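Local coordinates for protein chitinase A (Pteris ryukyuensis, PDB 4RL3) that probably hydrolyses glycosidic bonds of chitin, this chain being the catalytic domain of a class III, glycosyl hydrolase family 18 chitinase, at residues A[26-31]-A[71-76]; A[42-47]-A[90-95]; A[97-102]-A[136-141]. All coordinates share one frame; numbering follows the deposited sequence.

Interaction 1: A[26-31]-A[71-76]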
ATOM      1  N   VAL A  26     -15.148   6.764   7.508  1.00  9.60           N
ATOM      2  CA  VAL A  26     -13.722   6.888   7.192  1.00  9.14           C
ATOM      3  C   VAL A  26     -13.544   7.144   5.708  1.00  8.41           C
ATOM      4  O   VAL A  26     -14.433   6.837   4.902  1.00  8.31           O
ATOM      5  CB  VAL A  26     -12.895   5.622   7.572  1.00  9.44           C
ATOM      6  CG1 VAL A  26     -13.014   5.307   9.053  1.00  9.83           C
ATOM      7  CG2 VAL A  26     -13.281   4.405   6.726  1.00  9.59           C
ATOM      8  N   THR A  27     -12.397   7.702   5.359  1.00  7.92           N
ATOM      9  CA  THR A  27     -11.917   7.704   3.982  1.00  7.62           C
ATOM     10  C   THR A  27     -11.339   6.317   3.749  1.00  7.03           C
ATOM     11  O   THR A  27     -10.306   5.981   4.316  1.00  7.36           O
ATOM     12  CB  THR A  27     -10.850   8.797   3.784  1.00  7.84           C
ATOM     13  OG1 THR A  27     -11.471  10.084   3.920  1.00  8.53           O
ATOM     14  CG2 THR A  27     -10.185   8.723   2.432  1.00  7.92           C
ATOM     15  N   PHE A  28     -12.007   5.516   2.924  1.00  6.20           N
ATOM     16  CA  PHE A  28     -11.703   4.094   2.781  1.00  5.83           C
ATOM     17  C   PHE A  28     -10.993   3.805   1.472  1.00  5.55           C
ATOM     18  O   PHE A  28     -11.517   4.101   0.395  1.00  5.56           O
ATOM     19  CB  PHE A  28     -13.005   3.277   2.836  1.00  5.66           C
ATOM     20  CG  PHE A  28     -12.779   1.798   2.996  1.00  5.51           C
ATOM     21  CD1 PHE A  28     -12.250   1.045   1.957  1.00  5.46           C
ATOM     22  CD2 PHE A  28     -13.058   1.165   4.196  1.00  5.48           C
ATOM     23  CE1 PHE A  28     -12.027  -0.308   2.108  1.00  5.46           C
ATOM     24  CE2 PHE A  28     -12.831  -0.186   4.354  1.00  5.42           C
ATOM     25  CZ  PHE A  28     -12.315  -0.926   3.308  1.00  5.44           C
ATOM     26  N   HIS A  29      -9.803   3.220   1.553  1.00  5.37           N
ATOM     27  CA  HIS A  29      -9.072   2.802   0.360  1.00  5.19           C
ATOM     28  C   HIS A  29      -8.850   1.300   0.337  1.00  5.08           C
ATOM     29  O   HIS A  29      -8.234   0.755   1.256  1.00  5.25           O
ATOM     30  CB  HIS A  29      -7.691   3.462   0.288  1.00  5.23           C
ATOM     31  CG  HIS A  29      -7.720   4.960   0.266  1.00  5.30           C
ATOM     32  ND1 HIS A  29      -6.592   5.727   0.471  1.00  5.39           N
ATOM     33  CD2 HIS A  29      -8.727   5.840   0.036  1.00  5.30           C
ATOM     34  CE1 HIS A  29      -6.906   7.008   0.397  1.00  5.39           C
ATOM     35  NE2 HIS A  29      -8.193   7.102   0.127  1.00  5.44           N
ATOM     36  N   PHE A  30      -9.332   0.624  -0.708  1.00  4.83           N
ATOM     37  CA  PHE A  30      -8.795  -0.695  -1.030  1.00  4.66           C
ATOM     38  C   PHE A  30      -7.512  -0.492  -1.836  1.00  4.51           C
ATOM     39  O   PHE A  30      -7.417   0.432  -2.642  1.00  4.66           O
ATOM     40  CB  PHE A  30      -9.771  -1.521  -1.868  1.00  4.57           C
ATOM     41  CG  PHE A  30     -10.973  -2.011  -1.121  1.00  4.55           C
ATOM     42  CD1 PHE A  30     -10.862  -3.058  -0.221  1.00  4.59           C
ATOM     43  CD2 PHE A  30     -12.227  -1.458  -1.346  1.00  4.60           C
ATOM     44  CE1 PHE A  30     -11.965  -3.530   0.453  1.00  4.54           C
ATOM     45  CE2 PHE A  30     -13.339  -1.928  -0.665  1.00  4.55           C
ATOM     46  CZ  PHE A  30     -13.206  -2.962   0.230  1.00  4.59           C
ATOM     47  N   ILE A  31      -6.540  -1.376  -1.628  1.00  4.41           N
ATOM     48  CA  ILE A  31      -5.317  -1.378  -2.424  1.00  4.35           C
ATOM     49  C   ILE A  31      -5.112  -2.760  -3.035  1.00  4.45           C
ATOM     50  O   ILE A  31      -4.732  -3.709  -2.346  1.00  4.45           O
ATOM     51  CB  ILE A  31      -4.084  -0.977  -1.600  1.00  4.29           C
ATOM     52  CG1 ILE A  31      -4.335   0.317  -0.828  1.00  4.26           C
ATOM     53  CG2 ILE A  31      -2.880  -0.807  -2.530  1.00  4.29           C
ATOM     54  CD1 ILE A  31      -3.211   0.676   0.107  1.00  4.24           C
ATOM     55  N   SER A  71     -19.720   5.780  -1.264  1.00  7.97           N
ATOM     56  CA  SER A  71     -19.127   7.000  -1.805  1.00  8.32           C
ATOM     57  C   SER A  71     -17.802   7.385  -1.137  1.00  7.89           C
ATOM     58  O   SER A  71     -17.052   8.197  -1.682  1.00  8.39           O
ATOM     59  CB  SER A  71     -20.123   8.167  -1.711  1.00  8.85           C
ATOM     60  OG  SER A  71     -20.427   8.526  -0.368  1.00  9.89           O
ATOM     61  N   ASN A  72     -17.514   6.784   0.016  1.00  7.36           N
ATOM     62  CA  ASN A  72     -16.261   7.010   0.716  1.00  7.02           C
ATOM     63  C   ASN A  72     -15.147   6.072   0.289  1.00  6.76           C
ATOM     64  O   ASN A  72     -14.056   6.165   0.839  1.00  6.89           O
ATOM     65  CB  ASN A  72     -16.462   6.904   2.228  1.00  7.04           C
ATOM     66  CG  ASN A  72     -16.880   5.514   2.677  1.00  7.14           C
ATOM     67  OD1 ASN A  72     -17.693   4.849   2.021  1.00  7.36           O
ATOM     68  ND2 ASN A  72     -16.326   5.064   3.794  1.00  7.05           N
ATOM     69  N   VAL A  73     -15.420   5.180  -0.664  1.00  6.42           N
ATOM     70  CA  VAL A  73     -14.432   4.185  -1.113  1.00  6.29           C
ATOM     71  C   VAL A  73     -13.693   4.594  -2.391  1.00  6.27           C
ATOM     72  O   VAL A  73     -14.302   5.014  -3.377  1.00  6.25           O
ATOM     73  CB  VAL A  73     -15.081   2.801  -1.303  1.00  6.24           C
ATOM     74  CG1 VAL A  73     -14.111   1.824  -1.965  1.00  6.23           C
ATOM     75  CG2 VAL A  73     -15.566   2.255   0.042  1.00  6.23           C
ATOM     76  N   LYS A  74     -12.369   4.466  -2.339  1.00  6.26           N
ATOM     77  CA  LYS A  74     -11.494   4.533  -3.510  1.00  6.44           C
ATOM     78  C   LYS A  74     -10.729   3.218  -3.599  1.00  6.13           C
ATOM     79  O   LYS A  74     -10.616   2.476  -2.614  1.00  5.78           O
ATOM     80  CB  LYS A  74     -10.506   5.697  -3.400  1.00  7.04           C
ATOM     81  CG  LYS A  74     -11.109   7.092  -3.500  1.00  7.75           C
ATOM     82  CD  LYS A  74      -9.995   8.131  -3.439  1.00  8.40           C
ATOM     83  CE  LYS A  74     -10.473   9.566  -3.527  1.00  8.99           C
ATOM     84  NZ  LYS A  74      -9.312  10.502  -3.428  1.00  9.30           N
ATOM     85  N   VAL A  75     -10.227   2.913  -4.792  1.00  5.76           N
ATOM     86  CA  VAL A  75      -9.445   1.689  -5.002  1.00  5.58           C
ATOM     87  C   VAL A  75      -8.139   2.054  -5.703  1.00  5.59           C
ATOM     88  O   VAL A  75      -8.149   2.713  -6.739  1.00  5.73           O
ATOM     89  CB  VAL A  75     -10.228   0.617  -5.801  1.00  5.53           C
ATOM     90  CG1 VAL A  75      -9.415  -0.670  -5.923  1.00  5.55           C
ATOM     91  CG2 VAL A  75     -11.556   0.325  -5.114  1.00  5.53           C
ATOM     92  N   MET A  76      -7.019   1.664  -5.102  1.00  5.48           N
ATOM     93  CA  MET A  76      -5.689   1.943  -5.657  1.00  5.66           C
ATOM     94  C   MET A  76      -5.036   0.622  -6.050  1.00  5.28           C
ATOM     95  O   MET A  76      -5.615  -0.442  -5.830  1.00  5.28           O
ATOM     96  CB  MET A  76      -4.857   2.726  -4.627  1.00  6.12           C
ATOM     97  CG  MET A  76      -5.370   4.152  -4.343  1.00  6.68           C
ATOM     98  SD  MET A  76      -6.744   4.172  -3.186  1.00  7.59           S
ATOM     99  CE  MET A  76      -6.888   5.944  -2.963  1.00  7.25           C
TER
HETATM  100  O   HOH W   1      -8.747   9.903  -0.685  1.00 13.37           O
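A bend at the second torsion of Met76 (chi2 81°) lays its thioether over the imidazole of His29, which, with CG anti to its carbonyl carbon (chi1 -59°), offers the face of its ring. Met76 CE stands 3.3 Å from the centroid of the His29 ring and 3° off its normal, a CH-pi contact. Met76 SD follows at 4.1 Å from that centroid, also over the face. His29 ND1 is hydrogen-bonded to Arg5 and Lys74 NZ to Ser152; in the imidazole plane a water, bonded to His29 NE2 at 3.0 Å and accepting from Lys74 NZ, links the two side chains. The two segments begin strands 27-36 and 73-81, adjacent parallel strands of the TIM barrel, laced by bonds such as Lys74 N to Phe28 O. His29, Ile31, Lys74 and Met76 share the inner face, toward Arg5, Tyr7 and Val153 of other strands. Phe28, Phe30, Val73 and Val75 take the outer one, where Phe28 also meets helix 261-271. There Val73 divides its methyls, CG1 reaching the edge of the Phe30 ring (CD2, 3.8 Å) and CG2 touching Phe28 CB (3.9 Å). Before the ladder starts, Asn72 ND2 donates to Val26 O (2.8 Å), with that oxygen in the amide plane.

Interaction 2: A[42-47]-A[90-95]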
ATOM      1  N   ALA A  42       8.698 -14.627 -14.674  1.00 12.29           N
ATOM      2  CA  ALA A  42       9.603 -13.817 -13.850  1.00 11.92           C
ATOM      3  C   ALA A  42      10.708 -13.125 -14.657  1.00 11.32           C
ATOM      4  O   ALA A  42      11.821 -12.921 -14.169  1.00 11.72           O
ATOM      5  CB  ALA A  42      10.181 -14.639 -12.703  1.00 12.00           C
ATOM      6  N   ALA A  43      10.370 -12.733 -15.880  1.00 10.85           N
ATOM      7  CA  ALA A  43      11.214 -11.862 -16.682  1.00 10.23           C
ATOM      8  C   ALA A  43      10.691 -10.430 -16.541  1.00  9.59           C
ATOM      9  O   ALA A  43       9.502 -10.182 -16.741  1.00  9.87           O
ATOM     10  CB  ALA A  43      11.164 -12.289 -18.132  1.00 10.44           C
ATOM     11  N   ALA A  44      11.582  -9.496 -16.242  1.00  8.77           N
ATOM     12  CA  ALA A  44      11.215  -8.075 -16.152  1.00  8.09           C
ATOM     13  C   ALA A  44      10.738  -7.545 -17.514  1.00  7.68           C
ATOM     14  O   ALA A  44      11.254  -7.949 -18.560  1.00  7.71           O
ATOM     15  CB  ALA A  44      12.393  -7.256 -15.649  1.00  8.13           C
ATOM     16  N   THR A  45       9.771  -6.626 -17.494  1.00  6.94           N
ATOM     17  CA  THR A  45       9.203  -6.079 -18.721  1.00  6.59           C
ATOM     18  C   THR A  45       9.590  -4.628 -18.972  1.00  6.23           C
ATOM     19  O   THR A  45       9.039  -4.004 -19.884  1.00  6.54           O
ATOM     20  CB  THR A  45       7.669  -6.146 -18.692  1.00  6.54           C
ATOM     21  OG1 THR A  45       7.197  -5.331 -17.605  1.00  6.40           O
ATOM     22  CG2 THR A  45       7.186  -7.572 -18.530  1.00  6.52           C
ATOM     23  N   ASN A  46      10.489  -4.078 -18.153  1.00  5.81           N
ATOM     24  CA  ASN A  46      10.893  -2.671 -18.257  1.00  5.57           C
ATOM     25  C   ASN A  46       9.736  -1.694 -18.087  1.00  5.32           C
ATOM     26  O   ASN A  46       9.520  -0.784 -18.900  1.00  5.13           O
ATOM     27  CB  ASN A  46      11.640  -2.397 -19.566  1.00  5.55           C
ATOM     28  CG  ASN A  46      12.348  -1.060 -19.549  1.00  5.60           C
ATOM     29  OD1 ASN A  46      12.878  -0.631 -18.512  1.00  5.43           O
ATOM     30  ND2 ASN A  46      12.357  -0.381 -20.691  1.00  5.53           N
ATOM     31  N   GLY A  47       8.990  -1.901 -17.012  1.00  5.19           N
ATOM     32  CA  GLY A  47       7.933  -0.996 -16.622  1.00  5.11           C
ATOM     33  C   GLY A  47       6.579  -1.215 -17.274  1.00  5.22           C
ATOM     34  O   GLY A  47       5.683  -0.398 -17.092  1.00  5.11           O
ATOM     35  N   GLN A  90      12.764  -7.963  -8.372  1.00  7.31           N
ATOM     36  CA  GLN A  90      13.880  -7.031  -8.410  1.00  7.37           C
ATOM     37  C   GLN A  90      13.486  -5.822  -9.231  1.00  7.06           C
ATOM     38  O   GLN A  90      13.100  -5.970 -10.399  1.00  7.03           O
ATOM     39  CB  GLN A  90      15.107  -7.684  -9.066  1.00  7.37           C
ATOM     40  CG  GLN A  90      15.737  -8.780  -8.230  1.00  7.50           C
ATOM     41  CD  GLN A  90      16.406  -8.248  -6.982  1.00  7.67           C
ATOM     42  OE1 GLN A  90      16.580  -7.035  -6.809  1.00  7.64           O
ATOM     43  NE2 GLN A  90      16.808  -9.157  -6.101  1.00  7.84           N
ATOM     44  N   PHE A  91      13.560  -4.628  -8.646  1.00  7.07           N
ATOM     45  CA  PHE A  91      13.323  -3.447  -9.458  1.00  6.90           C
ATOM     46  C   PHE A  91      14.416  -3.361 -10.514  1.00  7.25           C
ATOM     47  O   PHE A  91      15.597  -3.434 -10.199  1.00  7.47           O
ATOM     48  CB  PHE A  91      13.309  -2.155  -8.640  1.00  6.51           C
ATOM     49  CG  PHE A  91      12.868  -0.966  -9.449  1.00  6.22           C
ATOM     50  CD1 PHE A  91      13.770  -0.285 -10.252  1.00  6.13           C
ATOM     51  CD2 PHE A  91      11.544  -0.578  -9.453  1.00  6.07           C
ATOM     52  CE1 PHE A  91      13.361   0.779 -11.024  1.00  6.06           C
ATOM     53  CE2 PHE A  91      11.130   0.492 -10.219  1.00  5.99           C
ATOM     54  CZ  PHE A  91      12.037   1.164 -11.010  1.00  6.00           C
ATOM     55  N   THR A  92      14.019  -3.202 -11.769  1.00  7.64           N
ATOM     56  CA  THR A  92      15.012  -3.121 -12.835  1.00  8.22           C
ATOM     57  C   THR A  92      14.493  -2.346 -14.052  1.00  7.77           C
ATOM     58  O   THR A  92      13.315  -2.435 -14.428  1.00  7.77           O
ATOM     59  CB  THR A  92      15.533  -4.529 -13.194  1.00  8.87           C
ATOM     60  OG1 THR A  92      16.592  -4.436 -14.160  1.00  9.91           O
ATOM     61  CG2 THR A  92      14.432  -5.405 -13.709  1.00  9.05           C
ATOM     62  N   ALA A  93      15.383  -1.548 -14.628  1.00  7.65           N
ATOM     63  CA  ALA A  93      15.040  -0.662 -15.726  1.00  7.71           C
ATOM     64  C   ALA A  93      16.109  -0.755 -16.798  1.00  7.95           C
ATOM     65  O   ALA A  93      17.301  -0.732 -16.492  1.00  8.44           O
ATOM     66  CB  ALA A  93      14.948   0.776 -15.232  1.00  7.66           C
ATOM     67  N   THR A  94      15.677  -0.838 -18.048  1.00  7.93           N
ATOM     68  CA  THR A  94      16.602  -0.798 -19.191  1.00  8.06           C
ATOM     69  C   THR A  94      17.281   0.567 -19.257  1.00  7.88           C
ATOM     70  O   THR A  94      18.499   0.662 -19.442  1.00  8.15           O
ATOM     71  CB  THR A  94      15.842  -1.079 -20.508  1.00  8.38           C
ATOM     72  OG1 THR A  94      15.268  -2.394 -20.445  1.00  8.86           O
ATOM     73  CG2 THR A  94      16.774  -0.976 -21.719  1.00  8.60           C
ATOM     74  N   SER A  95      16.461   1.606 -19.128  1.00  7.58           N
ATOM     75  CA  SER A  95      16.887   2.982 -18.943  1.00  7.21           C
ATOM     76  C   SER A  95      15.802   3.656 -18.130  1.00  6.86           C
ATOM     77  O   SER A  95      14.648   3.186 -18.108  1.00  6.92           O
ATOM     78  CB  SER A  95      17.044   3.702 -20.285  1.00  7.27           C
ATOM     79  OG  SER A  95      15.786   3.896 -20.914  1.00  7.25           O
TER
HETATM   80  O   HOH W   2      11.209  -3.998 -15.344  1.00  6.89           O
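Asn46 and Thr94 meet with their side chains crossed at about a right angle. With CG of Asn46 anti to its backbone N (chi1 -166°), the carboxamide reaches the backbone N and the CB-OG1 side of Thr94, and OD1 accepts from Thr94 N at 2.8 Å. The bond is nearly straight at hydrogen (165°), but its donor stands 57° out of the carbonyl plane and therefore not on a lone pair. The amide also lies against the Thr94 side chain, with OG1 3.3 Å from Asn46 CG. The other branch, ND2, is bonded to Ser98 OG, so both ends of the amide have a partner and its rotation is fixed. An alanine here would leave no OD1 or ND2, and Thr94 N would probably lose its acceptor and Ser98 OG one of its two partners, the other being Ser95 OG. Both loops belong to the TIM barrel: 42-47 follows strand 27-36 at its C-terminal end, and 90-95 leads into helix 96-114, with Ser95 at the N-cap. The bond to Thr94 thus ties one loop to the lead-in of that helix, and Asn46 O continues the link by accepting from Asn102 ND2. Two residues earlier on each segment, Ala44 CB and Thr92 CG2 meet tip to tip at 3.4 Å, tighter than usual for two methyl carbons. A water links the two backbones, donating to Thr92 O at 2.8 Å and accepting a weak bond from Asn46 N at 2.9 Å.

Interaction 3: A[97-102]-A[136-141]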
ATOM      1  N   SER A  97      14.363   6.567 -18.701  1.00  5.50           N
ATOM      2  CA  SER A  97      13.339   7.147 -19.548  1.00  5.30           C
ATOM      3  C   SER A  97      12.390   6.105 -20.120  1.00  5.15           C
ATOM      4  O   SER A  97      11.180   6.351 -20.209  1.00  5.10           O
ATOM      5  CB  SER A  97      13.954   7.983 -20.673  1.00  5.33           C
ATOM      6  OG  SER A  97      14.691   7.179 -21.570  1.00  5.43           O
ATOM      7  N   SER A  98      12.915   4.947 -20.508  1.00  5.01           N
ATOM      8  CA  SER A  98      12.068   3.915 -21.109  1.00  4.92           C
ATOM      9  C   SER A  98      11.189   3.246 -20.053  1.00  4.78           C
ATOM     10  O   SER A  98      10.014   2.958 -20.313  1.00  4.83           O
ATOM     11  CB  SER A  98      12.864   2.886 -21.913  1.00  4.95           C
ATOM     12  OG  SER A  98      13.771   2.150 -21.120  1.00  4.95           O
ATOM     13  N   TRP A  99      11.742   3.018 -18.863  1.00  4.64           N
ATOM     14  CA  TRP A  99      10.946   2.445 -17.773  1.00  4.52           C
ATOM     15  C   TRP A  99       9.790   3.404 -17.431  1.00  4.49           C
ATOM     16  O   TRP A  99       8.621   2.991 -17.328  1.00  4.42           O
ATOM     17  CB  TRP A  99      11.814   2.127 -16.529  1.00  4.43           C
ATOM     18  CG  TRP A  99      11.060   1.321 -15.491  1.00  4.34           C
ATOM     19  CD1 TRP A  99      11.081  -0.031 -15.341  1.00  4.34           C
ATOM     20  CD2 TRP A  99      10.149   1.822 -14.500  1.00  4.29           C
ATOM     21  NE1 TRP A  99      10.233  -0.412 -14.329  1.00  4.32           N
ATOM     22  CE2 TRP A  99       9.653   0.705 -13.793  1.00  4.30           C
ATOM     23  CE3 TRP A  99       9.713   3.098 -14.136  1.00  4.30           C
ATOM     24  CZ2 TRP A  99       8.738   0.825 -12.748  1.00  4.28           C
ATOM     25  CZ3 TRP A  99       8.796   3.222 -13.095  1.00  4.26           C
ATOM     26  CH2 TRP A  99       8.327   2.090 -12.406  1.00  4.29           C
ATOM     27  N   VAL A 100      10.118   4.682 -17.256  1.00  4.46           N
ATOM     28  CA  VAL A 100       9.110   5.663 -16.898  1.00  4.44           C
ATOM     29  C   VAL A 100       8.015   5.745 -17.967  1.00  4.43           C
ATOM     30  O   VAL A 100       6.837   5.768 -17.635  1.00  4.35           O
ATOM     31  CB  VAL A 100       9.744   7.048 -16.652  1.00  4.41           C
ATOM     32  CG1 VAL A 100       8.685   8.136 -16.586  1.00  4.40           C
ATOM     33  CG2 VAL A 100      10.582   7.016 -15.374  1.00  4.47           C
ATOM     34  N   ALA A 101       8.393   5.761 -19.249  1.00  4.54           N
ATOM     35  CA  ALA A 101       7.390   5.863 -20.299  1.00  4.61           C
ATOM     36  C   ALA A 101       6.450   4.665 -20.290  1.00  4.58           C
ATOM     37  O   ALA A 101       5.234   4.806 -20.443  1.00  4.56           O
ATOM     38  CB  ALA A 101       8.039   6.042 -21.664  1.00  4.62           C
ATOM     39  N   ASN A 102       7.013   3.482 -20.095  1.00  4.54           N
ATOM     40  CA  ASN A 102       6.201   2.274 -20.001  1.00  4.55           C
ATOM     41  C   ASN A 102       5.341   2.206 -18.749  1.00  4.45           C
ATOM     42  O   ASN A 102       4.207   1.712 -18.791  1.00  4.42           O
ATOM     43  CB  ASN A 102       7.093   1.037 -20.076  1.00  4.59           C
ATOM     44  CG  ASN A 102       7.471   0.671 -21.500  1.00  4.72           C
ATOM     45  OD1 ASN A 102       6.718   0.923 -22.445  1.00  4.72           O
ATOM     46  ND2 ASN A 102       8.627   0.049 -21.654  1.00  4.73           N
ATOM     47  N   SER A 136      14.519   8.096  -9.222  1.00  5.24           N
ATOM     48  CA  SER A 136      14.169   8.818 -10.433  1.00  5.07           C
ATOM     49  C   SER A 136      12.965   8.188 -11.141  1.00  4.96           C
ATOM     50  O   SER A 136      12.038   8.881 -11.534  1.00  4.82           O
ATOM     51  CB  SER A 136      15.361   8.842 -11.385  1.00  5.09           C
ATOM     52  OG  SER A 136      15.062   9.618 -12.535  1.00  5.16           O
ATOM     53  N   CYS A 137      12.988   6.868 -11.286  1.00  4.89           N
ATOM     54  CA  CYS A 137      11.886   6.165 -11.956  1.00  4.80           C
ATOM     55  C   CYS A 137      10.553   6.400 -11.243  1.00  4.82           C
ATOM     56  O   CYS A 137       9.556   6.771 -11.863  1.00  4.76           O
ATOM     57  CB  CYS A 137      12.154   4.654 -12.009  1.00  4.92           C
ATOM     58  SG  CYS A 137      13.371   4.168 -13.252  1.00  5.16           S
ATOM     59  N   ILE A 138      10.535   6.168  -9.942  1.00  4.73           N
ATOM     60  CA  ILE A 138       9.283   6.244  -9.195  1.00  4.66           C
ATOM     61  C   ILE A 138       8.812   7.689  -9.025  1.00  4.70           C
ATOM     62  O   ILE A 138       7.613   7.976  -9.143  1.00  4.63           O
ATOM     63  CB  ILE A 138       9.407   5.569  -7.813  1.00  4.64           C
ATOM     64  CG1 ILE A 138       9.723   4.076  -7.968  1.00  4.64           C
ATOM     65  CG2 ILE A 138       8.147   5.779  -6.980  1.00  4.65           C
ATOM     66  CD1 ILE A 138       8.724   3.285  -8.773  1.00  4.71           C
ATOM     67  N   GLY A 139       9.739   8.593  -8.734  1.00  4.69           N
ATOM     68  CA  GLY A 139       9.384   9.993  -8.574  1.00  4.79           C
ATOM     69  C   GLY A 139       8.766  10.556  -9.842  1.00  4.88           C
ATOM     70  O   GLY A 139       7.749  11.263  -9.809  1.00  5.00           O
ATOM     71  N   GLN A 140       9.362  10.227 -10.980  1.00  4.95           N
ATOM     72  CA  GLN A 140       8.819  10.663 -12.274  1.00  5.12           C
ATOM     73  C   GLN A 140       7.459  10.035 -12.559  1.00  5.00           C
ATOM     74  O   GLN A 140       6.561  10.692 -13.054  1.00  4.99           O
ATOM     75  CB  GLN A 140       9.786  10.315 -13.398  1.00  5.37           C
ATOM     76  CG  GLN A 140      11.017  11.187 -13.439  1.00  5.67           C
ATOM     77  CD  GLN A 140      11.846  10.896 -14.676  1.00  5.96           C
ATOM     78  OE1 GLN A 140      11.418  11.186 -15.793  1.00  6.95           O
ATOM     79  NE2 GLN A 140      13.016  10.301 -14.495  1.00  6.02           N
ATOM     80  N   LEU A 141       7.321   8.743 -12.265  1.00  4.82           N
ATOM     81  CA  LEU A 141       6.054   8.034 -12.449  1.00  4.74           C
ATOM     82  C   LEU A 141       4.934   8.728 -11.667  1.00  4.80           C
ATOM     83  O   LEU A 141       3.882   9.042 -12.218  1.00  4.84           O
ATOM     84  CB  LEU A 141       6.201   6.583 -11.997  1.00  4.67           C
ATOM     85  CG  LEU A 141       4.922   5.754 -11.888  1.00  4.60           C
ATOM     86  CD1 LEU A 141       4.222   5.655 -13.240  1.00  4.64           C
ATOM     87  CD2 LEU A 141       5.233   4.380 -11.336  1.00  4.57           C
TER
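Trp99 and Val100 are the two bumps that helix 97-102 presents to helix 136-141. The indole swings out with CG anti to the backbone N (chi1 -170°), and its six-membered ring fits a hollow made by Cys137, Ile138 and Leu141. At the near side of the hollow, Trp99 CE3 rests on Cys137 CB at 3.6 Å. The Cys137 thiol approaches the ring obliquely: SG is 4.7 Å from the centroid of the six-membered ring of Trp99 and 43° off its normal, a sulfur-aromatic contact. The far tip, Trp99 CH2, rests on the ends of two branched side chains, Ile138 CD1 at 3.8 Å and Leu141 CD2 at 4.0 Å. All three neighbours approach the indole obliquely.

Val100 is the shorter bump. Its CG2 presses on the helix backbone itself, 3.7 Å from Cys137 O, and also reaches Gln140 CB at 3.9 Å, while CG1 leans on the same CB. Gln140 thus walls one side of this hollow, its side chain crossing that of Val100 at about a right angle. Its amide end is held by its own helix: NE2 donates to Ser136 OG at 2.9 Å, with that oxygen close to the amide plane. On the other helix the polar edge of the indole is also satisfied, NE1 bonding to Asp37. Beneath the pair lies strand 118-123, where Trp99 touches Tyr123, Ile138 touches Ile121 and Leu141 touches Ile119. The helix axes run in the same general direction, 35° apart and 9.3 Å at closest approach, an arrangement typical of successive outer helices of the TIM barrel, here helix 96-114 and helix 131-147, with strand 118-123 between them in the chain as part of its repeated beta-alpha order.

Interaction 1 is buried and joins two strands of the barrel wall. Interaction 3 is likewise buried but lies in the helical layer, and interaction 2 is a surface contact between loops. Their chemistry follows their place: backbone bonds dominate in interaction 1, a side-chain amide and a water in interaction 2, and apolar packing in interaction 3. Helix 96-114 is shared by the latter two, whose centres are 11 Å apart: the loop of interaction 2 is bonded to it, and it supplies one side of interaction 3. Thr92 O also packs on the indole of Trp99. Interaction 1 stands apart, with its nearest atoms about 15 Å from interaction 2 and about 12 Å from interaction 3.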